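Local coordinates for protein carbohydrate kinase, FGGY (Rhodospirillum rubrum, PDB 3IFR) that probably phosphorylates D-xylulose with ATP, as a sugar kinase of the FGGY family whose two domains share the actin-like ATPase fold, at residues T83-A88 with S102-D107; V89-D94 with A158-S163; G108-E113 with T140-W145; L127-N132 with T194-L199. All blocks are in the same frame, centred on the assembly; numbering follows the deposited sequence.

Interaction 1: residues T83-A88 with S102-D107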
loop_
_atom_site.group_PDB
_atom_site.type_symbol
_atom_site.label_atom_id
_atom_site.label_comp_id
_atom_site.label_asym_id
_atom_site.label_seq_id
_atom_site.Cartn_x
_atom_site.Cartn_y
_atom_site.Cartn_z
ATOM N N THR A 83 12.086 -2.469 2.784
ATOM C CA THR A 83 10.856 -1.868 2.300
ATOM C C THR A 83 10.340 -0.902 3.420
ATOM O O THR A 83 10.904 -0.848 4.530
ATOM C CB THR A 83 9.856 -3.000 1.979
ATOM O OG1 THR A 83 8.597 -2.482 1.535
ATOM C CG2 THR A 83 9.620 -3.858 3.216
ATOM N N GLY A 84 9.301 -0.124 3.106
ATOM C CA GLY A 84 8.660 0.737 4.070
ATOM C C GLY A 84 7.588 1.587 3.406
ATOM O O GLY A 84 7.345 1.488 2.205
HETATM N N MSE A 85 6.949 2.462 4.179
HETATM C CA MSE A 85 5.895 3.311 3.619
HETATM C C MSE A 85 6.447 4.325 2.585
HETATM O O MSE A 85 7.613 4.699 2.630
HETATM C CB MSE A 85 5.105 3.971 4.748
HETATM C CG MSE A 85 5.621 5.341 5.196
HETATM SE SE MSE A 85 7.427 5.457 6.020
HETATM C CE MSE A 85 7.044 4.990 7.915
ATOM N N LEU A 86 5.612 4.743 1.647
ATOM C CA LEU A 86 6.005 5.762 0.670
ATOM C C LEU A 86 4.753 6.517 0.181
ATOM O O LEU A 86 3.616 6.070 0.387
ATOM C CB LEU A 86 6.728 5.116 -0.547
ATOM C CG LEU A 86 5.907 4.289 -1.554
ATOM C CD1 LEU A 86 6.702 3.953 -2.828
ATOM C CD2 LEU A 86 5.370 2.994 -0.912
ATOM N N PRO A 87 4.958 7.679 -0.442
ATOM C CA PRO A 87 6.268 8.344 -0.464
ATOM C C PRO A 87 6.448 9.171 0.807
ATOM O O PRO A 87 5.629 10.057 1.087
ATOM C CB PRO A 87 6.170 9.280 -1.660
ATOM C CG PRO A 87 4.862 8.955 -2.352
ATOM C CD PRO A 87 3.984 8.324 -1.328
ATOM N N ALA A 88 7.477 8.864 1.598
ATOM C CA ALA A 88 7.785 9.683 2.733
ATOM C C ALA A 88 8.705 10.738 2.143
ATOM O O ALA A 88 9.335 10.519 1.093
ATOM C CB ALA A 88 8.483 8.872 3.807
ATOM N N SER A 102 10.575 13.813 8.992
ATOM C CA SER A 102 9.988 13.263 7.786
ATOM C C SER A 102 8.497 13.551 7.740
ATOM O O SER A 102 7.787 13.350 8.732
ATOM C CB SER A 102 10.202 11.753 7.739
ATOM O OG SER A 102 9.332 11.129 6.811
ATOM N N ILE A 103 8.031 13.980 6.573
ATOM C CA ILE A 103 6.597 14.155 6.325
ATOM C C ILE A 103 6.074 12.877 5.657
ATOM O O ILE A 103 6.508 12.520 4.555
ATOM C CB ILE A 103 6.296 15.421 5.449
ATOM C CG1 ILE A 103 6.993 16.668 6.035
ATOM C CG2 ILE A 103 4.813 15.652 5.353
ATOM C CD1 ILE A 103 7.016 17.930 5.105
ATOM N N GLN A 104 5.154 12.192 6.353
ATOM C CA GLN A 104 4.541 10.935 5.900
ATOM C C GLN A 104 3.517 11.074 4.736
ATOM O O GLN A 104 3.062 12.177 4.445
ATOM C CB GLN A 104 3.893 10.257 7.099
ATOM C CG GLN A 104 4.845 10.183 8.245
ATOM C CD GLN A 104 6.132 9.409 7.878
ATOM O OE1 GLN A 104 7.215 9.950 7.918
ATOM N NE2 GLN A 104 5.990 8.161 7.508
ATOM N N GLN A 105 3.139 9.973 4.079
ATOM C CA GLN A 105 2.128 10.096 3.019
ATOM C C GLN A 105 0.712 10.381 3.502
ATOM O O GLN A 105 -0.074 10.988 2.817
ATOM C CB GLN A 105 2.126 8.921 2.027
ATOM C CG GLN A 105 2.699 7.635 2.524
ATOM C CD GLN A 105 2.144 7.225 3.852
ATOM O OE1 GLN A 105 0.951 6.932 3.971
ATOM N NE2 GLN A 105 3.014 7.159 4.868
ATOM N N SER A 106 0.366 9.980 4.699
ATOM C CA SER A 106 -0.927 10.424 5.209
ATOM C C SER A 106 -0.969 11.919 5.571
ATOM O O SER A 106 -2.005 12.407 5.982
ATOM C CB SER A 106 -1.281 9.610 6.425
ATOM O OG SER A 106 -0.191 9.645 7.331
ATOM N N ASP A 107 0.143 12.652 5.452
ATOM C CA ASP A 107 0.141 14.061 5.872
ATOM C C ASP A 107 -0.814 14.887 5.009
ATOM O O ASP A 107 -0.936 14.627 3.808
ATOM C CB ASP A 107 1.550 14.646 5.828
ATOM C CG ASP A 107 1.622 16.093 6.364
ATOM O OD1 ASP A 107 1.967 16.267 7.548
ATOM O OD2 ASP A 107 1.326 17.043 5.603
#

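Interaction 2: residues V89-D94 with A158-S163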
loop_
_atom_site.group_PDB
_atom_site.type_symbol
_atom_site.label_atom_id
_atom_site.label_comp_id
_atom_site.label_asym_id
_atom_site.label_seq_id
_atom_site.Cartn_x
_atom_site.Cartn_y
_atom_site.Cartn_z
ATOM N N VAL A 89 8.745 11.902 2.773
ATOM C CA VAL A 89 9.646 12.957 2.350
ATOM C C VAL A 89 10.672 13.194 3.438
ATOM O O VAL A 89 10.342 13.685 4.522
ATOM C CB VAL A 89 8.887 14.266 2.086
ATOM C CG1 VAL A 89 9.859 15.422 1.834
ATOM C CG2 VAL A 89 7.904 14.097 0.907
ATOM N N VAL A 90 11.912 12.827 3.130
ATOM C CA VAL A 90 13.074 13.023 3.988
ATOM C C VAL A 90 14.015 14.007 3.302
ATOM O O VAL A 90 14.337 13.799 2.112
ATOM C CB VAL A 90 13.829 11.671 4.163
ATOM C CG1 VAL A 90 15.075 11.855 5.035
ATOM C CG2 VAL A 90 12.916 10.664 4.791
ATOM N N LEU A 91 14.472 15.036 4.042
ATOM C CA LEU A 91 15.401 16.069 3.545
ATOM C C LEU A 91 16.812 15.997 4.168
ATOM O O LEU A 91 16.982 16.094 5.385
ATOM C CB LEU A 91 14.812 17.479 3.741
ATOM C CG LEU A 91 13.369 17.544 3.216
ATOM C CD1 LEU A 91 12.656 18.829 3.529
ATOM C CD2 LEU A 91 13.398 17.311 1.737
ATOM N N LEU A 92 17.826 15.823 3.328
ATOM C CA LEU A 92 19.200 15.882 3.813
ATOM C C LEU A 92 19.931 17.109 3.284
ATOM O O LEU A 92 19.752 17.537 2.135
ATOM C CB LEU A 92 20.004 14.602 3.512
ATOM C CG LEU A 92 19.341 13.267 3.864
ATOM C CD1 LEU A 92 20.214 12.078 3.442
ATOM C CD2 LEU A 92 18.971 13.214 5.368
ATOM N N ASP A 93 20.765 17.678 4.148
ATOM C CA ASP A 93 21.631 18.768 3.754
ATOM C C ASP A 93 22.920 18.246 3.096
ATOM O O ASP A 93 23.056 17.055 2.816
ATOM C CB ASP A 93 21.924 19.609 4.968
ATOM C CG ASP A 93 22.877 18.939 5.939
ATOM O OD1 ASP A 93 23.137 19.596 6.951
ATOM O OD2 ASP A 93 23.356 17.792 5.729
ATOM N N ASP A 94 23.883 19.121 2.843
ATOM C CA ASP A 94 25.012 18.685 2.030
ATOM C C ASP A 94 25.899 17.719 2.791
ATOM O O ASP A 94 26.676 16.993 2.194
ATOM C CB ASP A 94 25.802 19.878 1.465
ATOM C CG ASP A 94 26.237 20.864 2.531
ATOM O OD1 ASP A 94 26.147 20.576 3.746
ATOM O OD2 ASP A 94 26.670 21.953 2.133
ATOM N N ALA A 158 20.065 19.198 -0.143
ATOM C CA ALA A 158 21.029 18.531 -1.019
ATOM C C ALA A 158 20.473 17.198 -1.516
ATOM O O ALA A 158 20.777 16.754 -2.632
ATOM C CB ALA A 158 22.328 18.303 -0.261
ATOM N N THR A 159 19.666 16.545 -0.680
ATOM C CA THR A 159 19.044 15.261 -1.036
ATOM C C THR A 159 17.619 15.167 -0.493
ATOM O O THR A 159 17.338 15.441 0.702
ATOM C CB THR A 159 19.880 14.089 -0.479
ATOM O OG1 THR A 159 21.213 14.130 -1.019
ATOM C CG2 THR A 159 19.239 12.747 -0.771
ATOM N N VAL A 160 16.714 14.776 -1.376
ATOM C CA VAL A 160 15.367 14.438 -0.973
ATOM C C VAL A 160 15.151 12.975 -1.354
ATOM O O VAL A 160 15.532 12.550 -2.465
ATOM C CB VAL A 160 14.313 15.346 -1.642
ATOM C CG1 VAL A 160 14.463 15.323 -3.194
ATOM C CG2 VAL A 160 12.925 14.916 -1.237
ATOM N N CYS A 161 14.603 12.212 -0.401
ATOM C CA CYS A 161 14.386 10.786 -0.559
ATOM C C CYS A 161 13.281 10.283 0.371
ATOM O O CYS A 161 12.714 11.067 1.118
ATOM C CB CYS A 161 15.690 10.015 -0.298
ATOM S SG CYS A 161 16.275 10.041 1.417
ATOM N N GLY A 162 13.012 8.975 0.348
ATOM C CA GLY A 162 11.919 8.410 1.096
ATOM C C GLY A 162 12.485 7.690 2.288
ATOM O O GLY A 162 13.685 7.756 2.530
ATOM N N SER A 163 11.635 6.968 3.023
ATOM C CA SER A 163 12.054 6.412 4.297
ATOM C C SER A 163 13.036 5.285 4.094
ATOM O O SER A 163 14.135 5.341 4.594
ATOM C CB SER A 163 10.862 5.881 5.067
ATOM O OG SER A 163 10.175 4.964 4.236
HETATM O O HOH W 1 23.117 14.655 0.952
#

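Interaction 3: residues G108-E113 with T140-W145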
loop_
_atom_site.group_PDB
_atom_site.type_symbol
_atom_site.label_atom_id
_atom_site.label_comp_id
_atom_site.label_asym_id
_atom_site.label_seq_id
_atom_site.Cartn_x
_atom_site.Cartn_y
_atom_site.Cartn_z
ATOM N N GLY A 108 -1.480 15.875 5.614
ATOM C CA GLY A 108 -2.476 16.686 4.930
ATOM C C GLY A 108 -2.191 18.179 4.876
ATOM O O GLY A 108 -3.096 18.975 4.657
ATOM N N ARG A 109 -0.937 18.586 5.010
ATOM C CA ARG A 109 -0.676 20.012 5.148
ATOM C C ARG A 109 -0.629 20.793 3.852
ATOM O O ARG A 109 -0.653 22.009 3.890
ATOM C CB ARG A 109 0.621 20.287 5.941
ATOM C CG ARG A 109 1.863 20.341 5.083
ATOM C CD ARG A 109 3.110 20.391 5.917
ATOM N NE ARG A 109 3.210 19.213 6.762
ATOM C CZ ARG A 109 4.178 19.004 7.647
ATOM N NH1 ARG A 109 5.114 19.931 7.823
ATOM N NH2 ARG A 109 4.199 17.882 8.359
ATOM N N CYS A 110 -0.549 20.127 2.705
ATOM C CA CYS A 110 -0.257 20.884 1.492
ATOM C C CYS A 110 -1.368 21.013 0.408
ATOM O O CYS A 110 -1.118 20.916 -0.797
ATOM C CB CYS A 110 1.083 20.432 0.914
ATOM S SG CYS A 110 1.130 18.776 0.312
ATOM N N GLY A 111 -2.587 21.280 0.859
ATOM C CA GLY A 111 -3.700 21.551 -0.038
ATOM C C GLY A 111 -3.499 22.747 -0.948
ATOM O O GLY A 111 -3.742 22.663 -2.127
ATOM N N ASP A 112 -3.082 23.881 -0.405
ATOM C CA ASP A 112 -2.813 25.025 -1.262
ATOM C C ASP A 112 -1.806 24.683 -2.377
ATOM O O ASP A 112 -1.998 25.067 -3.527
ATOM C CB ASP A 112 -2.257 26.207 -0.456
ATOM C CG ASP A 112 -3.180 26.641 0.687
ATOM O OD1 ASP A 112 -4.392 26.353 0.632
ATOM O OD2 ASP A 112 -2.673 27.285 1.640
ATOM N N GLU A 113 -0.714 24.002 -2.067
ATOM C CA GLU A 113 0.234 23.848 -3.152
ATOM C C GLU A 113 -0.338 22.933 -4.242
ATOM O O GLU A 113 -0.055 23.103 -5.442
ATOM C CB GLU A 113 1.630 23.430 -2.689
ATOM C CG GLU A 113 1.703 22.979 -1.266
ATOM C CD GLU A 113 1.304 24.055 -0.294
ATOM O OE1 GLU A 113 1.936 25.156 -0.306
ATOM O OE2 GLU A 113 0.355 23.782 0.477
ATOM N N THR A 140 6.602 16.401 -4.793
ATOM C CA THR A 140 6.509 17.759 -5.352
ATOM C C THR A 140 5.575 18.709 -4.571
ATOM O O THR A 140 5.920 19.866 -4.323
ATOM C CB THR A 140 6.040 17.681 -6.802
ATOM O OG1 THR A 140 7.058 17.042 -7.588
ATOM C CG2 THR A 140 5.718 19.056 -7.358
ATOM N N ALA A 141 4.391 18.244 -4.203
ATOM C CA ALA A 141 3.491 19.071 -3.392
ATOM C C ALA A 141 4.117 19.399 -2.033
ATOM O O ALA A 141 4.215 20.564 -1.651
ATOM C CB ALA A 141 2.143 18.410 -3.196
ATOM N N LYS A 142 4.551 18.375 -1.301
ATOM C CA LYS A 142 5.264 18.622 -0.057
ATOM C C LYS A 142 6.482 19.529 -0.223
ATOM O O LYS A 142 6.693 20.399 0.616
ATOM C CB LYS A 142 5.618 17.322 0.656
ATOM C CG LYS A 142 4.392 16.648 1.252
ATOM C CD LYS A 142 4.672 15.202 1.499
ATOM C CE LYS A 142 3.531 14.464 2.265
ATOM N NZ LYS A 142 2.550 13.788 1.378
ATOM N N LEU A 143 7.254 19.371 -1.298
ATOM C CA LEU A 143 8.374 20.290 -1.579
ATOM C C LEU A 143 7.934 21.764 -1.739
ATOM O O LEU A 143 8.507 22.648 -1.095
ATOM C CB LEU A 143 9.161 19.844 -2.802
ATOM C CG LEU A 143 10.543 19.233 -2.602
ATOM C CD1 LEU A 143 10.818 18.877 -1.165
ATOM C CD2 LEU A 143 10.780 18.029 -3.580
ATOM N N ARG A 144 6.910 22.033 -2.561
ATOM C CA ARG A 144 6.388 23.401 -2.719
ATOM C C ARG A 144 5.983 23.986 -1.364
ATOM O O ARG A 144 6.194 25.164 -1.122
ATOM C CB ARG A 144 5.153 23.430 -3.628
ATOM C CG ARG A 144 5.389 23.182 -5.075
ATOM C CD ARG A 144 6.152 24.297 -5.753
ATOM N NE ARG A 144 6.155 24.096 -7.198
ATOM C CZ ARG A 144 5.248 24.582 -8.056
ATOM N NH1 ARG A 144 4.243 25.340 -7.629
ATOM N NH2 ARG A 144 5.352 24.305 -9.354
ATOM N N TRP A 145 5.364 23.177 -0.494
ATOM C CA TRP A 145 4.937 23.667 0.824
ATOM C C TRP A 145 6.158 24.104 1.652
ATOM O O TRP A 145 6.213 25.199 2.197
ATOM C CB TRP A 145 4.167 22.587 1.576
ATOM C CG TRP A 145 3.691 23.026 2.915
ATOM C CD1 TRP A 145 2.446 23.492 3.229
ATOM C CD2 TRP A 145 4.448 23.034 4.138
ATOM N NE1 TRP A 145 2.390 23.809 4.568
ATOM C CE2 TRP A 145 3.599 23.528 5.148
ATOM C CE3 TRP A 145 5.748 22.654 4.477
ATOM C CZ2 TRP A 145 4.020 23.665 6.480
ATOM C CZ3 TRP A 145 6.166 22.790 5.796
ATOM C CH2 TRP A 145 5.313 23.305 6.776
HETATM O O HOH W 2 -0.586 24.015 6.009
#

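Interaction 4: residues L127-N132 with T194-L199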
loop_
_atom_site.group_PDB
_atom_site.type_symbol
_atom_site.label_atom_id
_atom_site.label_comp_id
_atom_site.label_asym_id
_atom_site.label_seq_id
_atom_site.Cartn_x
_atom_site.Cartn_y
_atom_site.Cartn_z
ATOM N N LEU A 127 -0.882 13.093 -15.173
ATOM C CA LEU A 127 -1.251 11.767 -14.695
ATOM C C LEU A 127 -0.927 10.707 -15.779
ATOM O O LEU A 127 -0.468 9.602 -15.460
ATOM C CB LEU A 127 -2.707 11.768 -14.224
ATOM C CG LEU A 127 -3.454 10.591 -13.573
ATOM C CD1 LEU A 127 -4.454 10.023 -14.553
ATOM C CD2 LEU A 127 -2.548 9.476 -13.052
ATOM N N ALA A 128 -1.093 11.063 -17.054
ATOM C CA ALA A 128 -0.699 10.171 -18.159
ATOM C C ALA A 128 0.801 10.042 -18.234
ATOM O O ALA A 128 1.341 9.167 -18.881
ATOM C CB ALA A 128 -1.216 10.686 -19.493
ATOM N N ARG A 129 1.492 10.940 -17.591
ATOM C CA ARG A 129 2.917 10.935 -17.758
ATOM C C ARG A 129 3.602 10.140 -16.657
ATOM O O ARG A 129 4.530 9.383 -16.909
ATOM C CB ARG A 129 3.400 12.369 -17.755
ATOM C CG ARG A 129 4.845 12.509 -17.904
ATOM C CD ARG A 129 5.044 13.816 -18.582
ATOM N NE ARG A 129 6.417 13.986 -18.964
ATOM C CZ ARG A 129 7.189 14.941 -18.480
ATOM N NH1 ARG A 129 6.687 15.804 -17.614
ATOM N NH2 ARG A 129 8.444 15.036 -18.881
ATOM N N THR A 130 3.159 10.343 -15.425
ATOM C CA THR A 130 3.789 9.721 -14.287
ATOM C C THR A 130 2.917 8.570 -13.779
ATOM O O THR A 130 3.281 7.888 -12.828
ATOM C CB THR A 130 3.847 10.710 -13.161
ATOM O OG1 THR A 130 2.504 10.934 -12.720
ATOM C CG2 THR A 130 4.414 12.025 -13.658
ATOM N N GLY A 131 1.752 8.397 -14.395
ATOM C CA GLY A 131 0.780 7.421 -13.942
ATOM C C GLY A 131 0.243 7.656 -12.539
ATOM O O GLY A 131 -0.374 6.780 -11.946
ATOM N N ASN A 132 0.474 8.846 -12.014
ATOM C CA ASN A 132 -0.003 9.239 -10.684
ATOM C C ASN A 132 -0.571 10.648 -10.764
ATOM O O ASN A 132 -0.148 11.420 -11.620
ATOM C CB ASN A 132 1.151 9.209 -9.703
ATOM C CG ASN A 132 1.531 7.810 -9.333
ATOM O OD1 ASN A 132 1.091 7.292 -8.304
ATOM N ND2 ASN A 132 2.294 7.146 -10.209
ATOM N N THR A 194 12.803 7.159 -16.169
ATOM C CA THR A 194 13.884 7.820 -15.466
ATOM C C THR A 194 13.413 9.142 -14.865
ATOM O O THR A 194 12.312 9.628 -15.178
ATOM C CB THR A 194 15.097 8.045 -16.396
ATOM O OG1 THR A 194 14.722 8.917 -17.466
ATOM C CG2 THR A 194 15.559 6.713 -16.992
ATOM N N VAL A 195 14.240 9.705 -13.989
ATOM C CA VAL A 195 13.908 10.982 -13.376
ATOM C C VAL A 195 14.048 12.036 -14.462
ATOM O O VAL A 195 15.062 12.077 -15.149
ATOM C CB VAL A 195 14.832 11.278 -12.194
ATOM C CG1 VAL A 195 14.604 12.683 -11.685
ATOM C CG2 VAL A 195 14.570 10.249 -11.085
ATOM N N GLU A 196 13.010 12.841 -14.647
ATOM C CA GLU A 196 13.019 13.904 -15.647
ATOM C C GLU A 196 13.272 15.314 -15.071
ATOM O O GLU A 196 12.704 15.699 -14.029
ATOM C CB GLU A 196 11.699 13.889 -16.388
ATOM C CG GLU A 196 11.327 12.511 -16.924
ATOM C CD GLU A 196 12.012 12.222 -18.236
ATOM O OE1 GLU A 196 12.886 13.015 -18.651
ATOM O OE2 GLU A 196 11.676 11.198 -18.844
ATOM N N ALA A 197 14.114 16.084 -15.758
ATOM C CA ALA A 197 14.491 17.417 -15.292
ATOM C C ALA A 197 13.224 18.263 -15.111
ATOM O O ALA A 197 12.896 18.747 -14.033
ATOM C CB ALA A 197 15.399 18.050 -16.298
ATOM N N ASP A 198 12.581 18.490 -16.228
ATOM C CA ASP A 198 11.191 18.771 -16.331
ATOM C C ASP A 198 10.399 18.558 -15.024
ATOM O O ASP A 198 9.847 19.489 -14.473
ATOM C CB ASP A 198 10.704 17.778 -17.406
ATOM C CG ASP A 198 9.411 18.159 -17.981
ATOM O OD1 ASP A 198 9.015 19.331 -17.865
ATOM O OD2 ASP A 198 8.756 17.289 -18.537
ATOM N N LEU A 199 10.322 17.320 -14.546
ATOM C CA LEU A 199 9.435 16.975 -13.442
ATOM C C LEU A 199 9.980 17.441 -12.114
ATOM O O LEU A 199 9.230 17.918 -11.271
ATOM C CB LEU A 199 9.164 15.471 -13.412
ATOM C CG LEU A 199 8.165 15.101 -14.518
ATOM C CD1 LEU A 199 8.202 13.633 -14.861
ATOM C CD2 LEU A 199 6.735 15.593 -14.183
#

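Interaction 1: residues T83-A88 with S102-D107
In the N-terminal FGGY domain, central-sheet strand 77-84 ends in a loop, M85-A88, that packs against Q104 and Q105 at the start of a type I turn running from Q104 to D107. No hydrogen bond joins the two segments; the two glutamine side chains make most of the contact. M85, built as selenomethionine, lies across both amides, and its chain is bent at chi2 and chi3. Its CG sits 3.2 Å from NE2 of Q105, the two side chains crossing at about a right angle. Its SE and CE each come to 3.4 Å from NE2 of Q104. The Q104 side chain leaves its backbone pointing away from the 83-88 segment, with CG anti to the carbonyl carbon, and a bend at chi2 (-59°) turns CD back. OG of S102 donates to OE1 of Q104 at 2.7 Å, which helps orient the amide with NE2 toward M85. W55 of helix 52-70 touches M85, S102 and Q104. On the other flank, CD of P87 meets CB of Q105 at 3.9 Å; the peptide before this proline is cis, and a phosphate ion bound about 4 Å from its side chain may mark a pocket. Beyond the proline, the methyl of A88 closes the contact, its CB 3.9 Å from OG of S102.

Interaction 2: residues V89-D94 with A158-S163
L91 and V160 stand side by side and point the same way, on one face of a two-stranded antiparallel ribbon formed by strands 90-92 and 159-161. They are a non-hydrogen-bonded pair, and CD2 of L91 rests 3.8 Å from CG2 of V160, a methyl set anti to its own backbone N. Helix 139-149 lies against this face, through I146 on L91 and V139 on V160. The other face carries the two hydrogen-bonded pairs. V90 turns its CB to SG of C161 at 4.0 Å, and L92 meets T159 CB to CB. Here Y166 and M169 of helix 163-172 pack on the ribbon, and W55 touches V90. Between the faces the backbones are tied straight across: N of L92 donates to O of T159 at 2.7 Å, nearly linear at 177°, while V90 and C161 exchange bonds in both directions. At the far end the pattern slips into a classic beta bulge, O of L92 accepting from N of A158 at 2.8 Å and N of T159 at 3.0 Å. A water next to the bulge donates to O of D93 and is bonded to OG1 of T159. The chemistry thus divides: the face of L91 and V160 is wholly aliphatic, while the other is mostly apolar but includes T159, whose hydroxyl is served by water and R175 beside the bulge.

Interaction 3: residues G108-E113 with T140-W145
R109 lays its aliphatic chain over the indole of W145 in a CH-pi and cation-pi contact, where the start of helix 111-120 packs against helix 139-149. CG of W145 is anti to the backbone N (chi1 -179°), which carries the start of the indole out toward the 108-113 segment. CD of R109 sits above the middle of the six-membered ring, 3.3 Å from its centroid. A bend at chi3 (60°) sets NE; the guanidinium stands nearly perpendicular to the ring, 85° between planes, its edge turned to the indole with NH1 3.5 Å from CH2. CZ of R109 remains over the same face, 4.8 Å from that centroid, while NH2 forms salt bridges with D107 and E49. At the edge of the indole, OE2 of E113 lies 3.5 Å from CD1 of W145; the other oxygen of E113 is paired with R148. An alanine in place of W145 would remove the whole indole, and would probably leave CD of R109 without the ring face beneath it and cost the guanidinium this cation-pi contact. Deeper between the helices, C110 at the N-cap position presses its SG on CB of A141 at 3.7 Å.

Interaction 4: residues L127-N132 with T194-L199
R129 reaches across from the last turn of helix 123-130 to D198 and L199 at the start of helix 197-201. Its CB points toward that helix, CG follows anti to the backbone N (chi1 179°), and the chain stays extended as far as NE, which forms a salt bridge with D189. Past CZ both terminal nitrogens approach OD2 of D198 in a salt bridge, NH1 weakly and NH2 at an implausible 2.3 Å, so the place of that oxygen is doubtful. NH1 also lies against the end of L199, 3.4 Å from CD2 and 3.5 Å from CG, the two side chains meeting tip to tip. CD1 of L199 sits 3.8 Å above one face of the guanidinium, offset toward its rim. L199 also touches T130, CD1 to CG2 at 4.3 Å. An alanine in place of L199 would remove CG and both methyls, and would probably open a gap beside T130 and strip the apolar cover from that guanidinium face. The contact joins the C-terminal end of helix 123-130 to helix 197-201, with E196 at its N-cap position, just after the short antiparallel pair 188-189 and 194-195, the second weakly bonded; a backbone bond links R129 to L190.

How the interactions relate
All four contacts lie within the N-terminal FGGY domain. Interactions 1, 2 and 3 form one cluster, with centres 12 to 16 Å apart. Interactions 1 and 2 alternate along the chain, since strand 90-92 follows the loop after 77-84 and leads on to 102-103; a probable hydrogen bond from V89 N to I103 O, 2.9 Å, joins them. Interaction 3 is nested inside the loop closed by interaction 2, and K142 of helix 139-149 packs on I103 and Q104 of interaction 1 and on V89 of interaction 2. Interaction 4, centred 18 to 19 Å from the others, touches none of them, though helix 123-130 lies between helices 111-120 and 139-149 in sequence. Interactions 1 to 3 thus tie the chain after central strand 77-84 to helix 139-149.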